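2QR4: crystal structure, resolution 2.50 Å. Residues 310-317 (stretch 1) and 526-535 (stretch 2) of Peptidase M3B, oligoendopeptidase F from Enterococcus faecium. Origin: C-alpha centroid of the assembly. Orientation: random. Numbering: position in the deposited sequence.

Stretch 1, residues 310-317: KPMGEEYM
Stretch 2 526-535: ALENYLAYLK

Stretch 2 is helical throughout, with i to i+4 hydrogen bonds such as Tyr-530 N to Ala-526 O (3.0 Å) and Leu-531 N to Leu-527 O (2.9 Å); stretch 1 opens with a 3-10 segment (310-312), with Gly-313 N hydrogen-bonded to Lys-310 O (2.7 Å), and passes into a helix. The two helices run roughly parallel, 28° between directions, axes 10.7 Å apart at closest approach. CA atoms pair Met-312 with Leu-527 (6.8 Å) and Tyr-316 with Leu-531 (7.8 Å). No hydrogen bond crosses; the contact, mostly apolar, buries 317 Å², both sides summed. Gly-313 (phi/psi 90/173) admits no CB, which would jam against the preceding carbonyl.

Leu-527 (chi1 -92°, chi2 m) points toward stretch 1, its CD1 lying 3.3 Å from Pro-311 O, 3.4 Å from Met-312 O and 4.1 Å from Met-312 CE. Met-312, a selenomethionine (m, m, chi3 -34°), starts sideways, but its flexible chain brings CE to 3.6 Å from Tyr-530 CD2 and 4.2 Å from Leu-531 CD2. Its SE sits 5.2 Å from the Tyr-530 ring centroid, obliquely. Tyr-530 (t, chi2 80°) meets Tyr-316 (t, chi2 99°) at CE2 to CE1, 4.5 Å. Branched Leu-531 (m, t) reaches Glu-315 with CD1 (4.1 Å from CB) and Tyr-316 with CD2 (4.2 Å from CD1), besides Met-312. Leu-534 (m, t) closes the contact, its CD1 4.0 Å from Tyr-316 CE1, at the ring edge. Tyr-316 is buried, its OH hydrogen-bonded elsewhere in the structure.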

ATOM      1  N   LYS A 310      46.006  10.053  19.870  1.00 31.17           N
ATOM      2  CA  LYS A 310      47.421   9.768  19.623  1.00 41.69           C
ATOM      3  C   LYS A 310      47.716   8.328  19.150  1.00 42.24           C
ATOM      4  O   LYS A 310      48.512   8.140  18.227  1.00 40.38           O
ATOM      5  CB  LYS A 310      48.282  10.135  20.839  1.00 42.79           C
ATOM      6  CG  LYS A 310      49.769  10.268  20.528  1.00 50.11           C
ATOM      7  CD  LYS A 310      50.537  10.863  21.702  1.00 55.05           C
ATOM      8  CE  LYS A 310      49.978  12.229  22.100  1.00 64.01           C
ATOM      9  NZ  LYS A 310      50.654  12.799  23.304  1.00 61.29           N
ATOM     10  N   PRO A 311      47.083   7.311  19.778  1.00 42.18           N
ATOM     11  CA  PRO A 311      47.267   5.920  19.341  1.00 41.46           C
ATOM     12  C   PRO A 311      47.002   5.719  17.845  1.00 42.61           C
ATOM     13  O   PRO A 311      47.434   4.718  17.273  1.00 38.15           O
ATOM     14  CB  PRO A 311      46.223   5.154  20.162  1.00 37.49           C
ATOM     15  CG  PRO A 311      46.040   5.963  21.385  1.00 27.84           C
ATOM     16  CD  PRO A 311      46.183   7.397  20.944  1.00 36.66           C
HETATM   17  N   MSE A 312      46.295   6.662  17.230  1.00 38.07           N
HETATM   18  CA  MSE A 312      46.089   6.664  15.787  1.00 39.44           C
HETATM   19  C   MSE A 312      47.388   6.876  15.013  1.00 40.47           C
HETATM   20  O   MSE A 312      47.480   6.516  13.843  1.00 39.76           O
HETATM   21  CB  MSE A 312      45.085   7.746  15.391  1.00 55.36           C
HETATM   22  CG  MSE A 312      43.668   7.532  15.898  1.00 67.00           C
HETATM   23 SE   MSE A 312      42.944   5.789  15.414  1.00 79.88          SE
HETATM   24  CE  MSE A 312      43.797   5.558  13.672  1.00 85.66           C
ATOM     25  N   GLY A 313      48.380   7.481  15.661  1.00 44.88           N
ATOM     26  CA  GLY A 313      49.714   7.617  15.077  1.00 40.02           C
ATOM     27  C   GLY A 313      49.947   8.871  14.251  1.00 39.62           C
ATOM     28  O   GLY A 313      49.014   9.629  13.981  1.00 29.05           O
ATOM     29  N   GLU A 314      51.202   9.068  13.838  1.00 49.16           N
ATOM     30  CA  GLU A 314      51.628  10.266  13.099  1.00 47.79           C
ATOM     31  C   GLU A 314      50.800  10.558  11.845  1.00 48.72           C
ATOM     32  O   GLU A 314      50.192  11.628  11.742  1.00 47.00           O
ATOM     33  CB  GLU A 314      53.120  10.189  12.741  1.00 54.70           C
ATOM     34  CG  GLU A 314      54.059  10.833  13.763  1.00 58.70           C
ATOM     35  N   GLU A 315      50.780   9.623  10.894  1.00 44.78           N
ATOM     36  CA  GLU A 315      49.992   9.801   9.674  1.00 46.89           C
ATOM     37  C   GLU A 315      48.591  10.355   9.961  1.00 48.13           C
ATOM     38  O   GLU A 315      48.234  11.435   9.477  1.00 44.46           O
ATOM     39  CB  GLU A 315      49.881   8.489   8.890  1.00 48.64           C
ATOM     40  CG  GLU A 315      50.860   8.357   7.731  1.00 47.52           C
ATOM     41  CD  GLU A 315      50.272   7.580   6.555  1.00 47.38           C
ATOM     42  OE1 GLU A 315      50.960   6.689   6.013  1.00 46.58           O
ATOM     43  OE2 GLU A 315      49.118   7.862   6.170  1.00 44.89           O
ATOM     44  N   TYR A 316      47.814   9.615  10.752  1.00 41.93           N
ATOM     45  CA  TYR A 316      46.435   9.990  11.093  1.00 44.06           C
ATOM     46  C   TYR A 316      46.298  11.394  11.688  1.00 45.07           C
ATOM     47  O   TYR A 316      45.417  12.160  11.288  1.00 44.81           O
ATOM     48  CB  TYR A 316      45.825   8.967  12.059  1.00 37.13           C
ATOM     49  CG  TYR A 316      44.330   9.113  12.244  1.00 37.10           C
ATOM     50  CD1 TYR A 316      43.443   8.295  11.549  1.00 35.16           C
ATOM     51  CD2 TYR A 316      43.798  10.072  13.107  1.00 34.33           C
ATOM     52  CE1 TYR A 316      42.071   8.421  11.710  1.00 35.00           C
ATOM     53  CE2 TYR A 316      42.425  10.204  13.276  1.00 39.28           C
ATOM     54  CZ  TYR A 316      41.565   9.372  12.576  1.00 35.59           C
ATOM     55  OH  TYR A 316      40.197   9.499  12.723  1.00 29.03           O
HETATM   56  N   MSE A 317      47.157  11.717  12.653  1.00 46.86           N
HETATM   57  CA  MSE A 317      47.126  13.022  13.319  1.00 53.75           C
HETATM   58  C   MSE A 317      47.187  14.197  12.344  1.00 51.11           C
HETATM   59  O   MSE A 317      46.308  15.063  12.356  1.00 46.22           O
HETATM   60  CB  MSE A 317      48.259  13.133  14.345  1.00 65.79           C
HETATM   61  CG  MSE A 317      48.115  12.187  15.532  1.00 79.80           C
HETATM   62 SE   MSE A 317      46.388  12.364  16.433  1.00 85.62          SE
HETATM   63  CE  MSE A 317      46.569  14.211  17.030  1.00 86.13           C
ATOM     64  N   ALA A 526      48.035  -3.580  13.462  1.00 69.31           N
ATOM     65  CA  ALA A 526      46.706  -2.991  13.688  1.00 58.99           C
ATOM     66  C   ALA A 526      46.515  -1.622  13.041  1.00 52.60           C
ATOM     67  O   ALA A 526      45.561  -1.411  12.289  1.00 49.82           O
ATOM     68  CB  ALA A 526      46.422  -2.902  15.171  1.00 57.78           C
ATOM     69  N   LEU A 527      47.416  -0.693  13.354  1.00 58.40           N
ATOM     70  CA  LEU A 527      47.383   0.654  12.784  1.00 60.47           C
ATOM     71  C   LEU A 527      47.408   0.638  11.261  1.00 58.85           C
ATOM     72  O   LEU A 527      46.518   1.186  10.610  1.00 56.92           O
ATOM     73  CB  LEU A 527      48.554   1.490  13.308  1.00 62.71           C
ATOM     74  CG  LEU A 527      48.308   2.336  14.560  1.00 68.47           C
ATOM     75  CD1 LEU A 527      47.048   3.178  14.378  1.00 68.85           C
ATOM     76  CD2 LEU A 527      48.220   1.477  15.827  1.00 70.62           C
ATOM     77  N   GLU A 528      48.438   0.009  10.706  1.00 58.30           N
ATOM     78  CA  GLU A 528      48.624  -0.058   9.259  1.00 65.24           C
ATOM     79  C   GLU A 528      47.357  -0.546   8.560  1.00 56.65           C
ATOM     80  O   GLU A 528      46.923   0.038   7.569  1.00 51.73           O
ATOM     81  CB  GLU A 528      49.818  -0.961   8.921  1.00 68.56           C
ATOM     82  CG  GLU A 528      50.136  -1.101   7.430  1.00 74.06           C
ATOM     83  CD  GLU A 528      51.275  -2.089   7.168  1.00 76.40           C
ATOM     84  OE1 GLU A 528      51.467  -3.012   7.995  1.00 80.25           O
ATOM     85  OE2 GLU A 528      51.977  -1.947   6.142  1.00 77.17           O
ATOM     86  N   ASN A 529      46.762  -1.607   9.097  1.00 52.24           N
ATOM     87  CA  ASN A 529      45.554  -2.192   8.521  1.00 52.23           C
ATOM     88  C   ASN A 529      44.310  -1.301   8.637  1.00 55.38           C
ATOM     89  O   ASN A 529      43.470  -1.273   7.731  1.00 51.94           O
ATOM     90  CB  ASN A 529      45.281  -3.566   9.136  1.00 52.83           C
ATOM     91  CG  ASN A 529      46.283  -4.615   8.697  1.00 53.80           C
ATOM     92  OD1 ASN A 529      47.206  -4.337   7.928  1.00 57.03           O
ATOM     93  ND2 ASN A 529      46.105  -5.833   9.185  1.00 56.00           N
ATOM     94  N   TYR A 530      44.187  -0.589   9.754  1.00 50.22           N
ATOM     95  CA  TYR A 530      43.101   0.369   9.918  1.00 52.28           C
ATOM     96  C   TYR A 530      43.235   1.510   8.915  1.00 51.40           C
ATOM     97  O   TYR A 530      42.250   1.921   8.302  1.00 52.19           O
ATOM     98  CB  TYR A 530      43.072   0.925  11.342  1.00 47.95           C
ATOM     99  CG  TYR A 530      41.905   1.849  11.616  1.00 49.31           C
ATOM    100  CD1 TYR A 530      40.648   1.337  11.898  1.00 55.21           C
ATOM    101  CD2 TYR A 530      42.060   3.236  11.599  1.00 53.70           C
ATOM    102  CE1 TYR A 530      39.570   2.174  12.152  1.00 57.61           C
ATOM    103  CE2 TYR A 530      40.980   4.088  11.855  1.00 46.77           C
ATOM    104  CZ  TYR A 530      39.740   3.544  12.129  1.00 48.80           C
ATOM    105  OH  TYR A 530      38.657   4.352  12.387  1.00 49.84           O
ATOM    106  N   LEU A 531      44.453   2.018   8.750  1.00 48.76           N
ATOM    107  CA  LEU A 531      44.695   3.107   7.820  1.00 52.31           C
ATOM    108  C   LEU A 531      44.387   2.663   6.399  1.00 50.59           C
ATOM    109  O   LEU A 531      43.780   3.406   5.633  1.00 56.00           O
ATOM    110  CB  LEU A 531      46.141   3.614   7.914  1.00 58.11           C
ATOM    111  CG  LEU A 531      46.633   4.200   9.245  1.00 59.86           C
ATOM    112  CD1 LEU A 531      47.987   4.893   9.059  1.00 58.54           C
ATOM    113  CD2 LEU A 531      45.619   5.160   9.854  1.00 55.48           C
ATOM    114  N   ALA A 532      44.802   1.449   6.051  1.00 49.49           N
ATOM    115  CA  ALA A 532      44.525   0.893   4.725  1.00 50.47           C
ATOM    116  C   ALA A 532      43.025   0.704   4.494  1.00 55.11           C
ATOM    117  O   ALA A 532      42.555   0.754   3.357  1.00 59.41           O
ATOM    118  CB  ALA A 532      45.271  -0.421   4.523  1.00 50.83           C
ATOM    119  N   TYR A 533      42.279   0.484   5.573  1.00 54.05           N
ATOM    120  CA  TYR A 533      40.824   0.430   5.491  1.00 60.26           C
ATOM    121  C   TYR A 533      40.244   1.824   5.259  1.00 64.21           C
ATOM    122  O   TYR A 533      39.156   1.974   4.698  1.00 60.11           O
ATOM    123  CB  TYR A 533      40.226  -0.189   6.753  1.00 54.99           C
ATOM    124  CG  TYR A 533      39.042   0.581   7.277  1.00 51.98           C
ATOM    125  CD1 TYR A 533      37.817   0.531   6.629  1.00 54.76           C
ATOM    126  CD2 TYR A 533      39.153   1.370   8.413  1.00 48.63           C
ATOM    127  CE1 TYR A 533      36.729   1.246   7.098  1.00 51.36           C
ATOM    128  CE2 TYR A 533      38.075   2.086   8.894  1.00 44.12           C
ATOM    129  CZ  TYR A 533      36.865   2.023   8.231  1.00 53.63           C
ATOM    130  OH  TYR A 533      35.782   2.735   8.706  1.00 60.45           O
ATOM    131  N   LEU A 534      40.980   2.840   5.702  1.00 69.56           N
ATOM    132  CA  LEU A 534      40.598   4.230   5.473  1.00 70.27           C
ATOM    133  C   LEU A 534      40.891   4.625   4.033  1.00 64.83           C
ATOM    134  O   LEU A 534      40.151   5.395   3.424  1.00 68.24           O
ATOM    135  CB  LEU A 534      41.352   5.155   6.428  1.00 64.89           C
ATOM    136  CG  LEU A 534      41.058   4.999   7.919  1.00 65.08           C
ATOM    137  CD1 LEU A 534      42.065   5.789   8.738  1.00 63.80           C
ATOM    138  CD2 LEU A 534      39.624   5.424   8.244  1.00 66.71           C
ATOM    139  N   LYS A 535      41.976   4.077   3.497  1.00 68.23           N
ATOM    140  CA  LYS A 535      42.407   4.353   2.132  1.00 68.32           C
ATOM    141  C   LYS A 535      41.570   3.590   1.106  1.00 68.78           C
ATOM    142  O   LYS A 535      41.465   4.002  -0.045  1.00 73.67           O
ATOM    143  CB  LYS A 535      43.890   4.014   1.975  1.00 73.06           C
ATOM    144  CG  LYS A 535      44.833   4.977   2.696  1.00 72.47           C
ATOM    145  CD  LYS A 535      46.102   4.273   3.159  1.00 73.88           C
ATOM    146  CE  LYS A 535      46.643   3.335   2.091  1.00 78.31           C
ATOM    147  NZ  LYS A 535      47.502   2.265   2.674  1.00 77.74           N
TER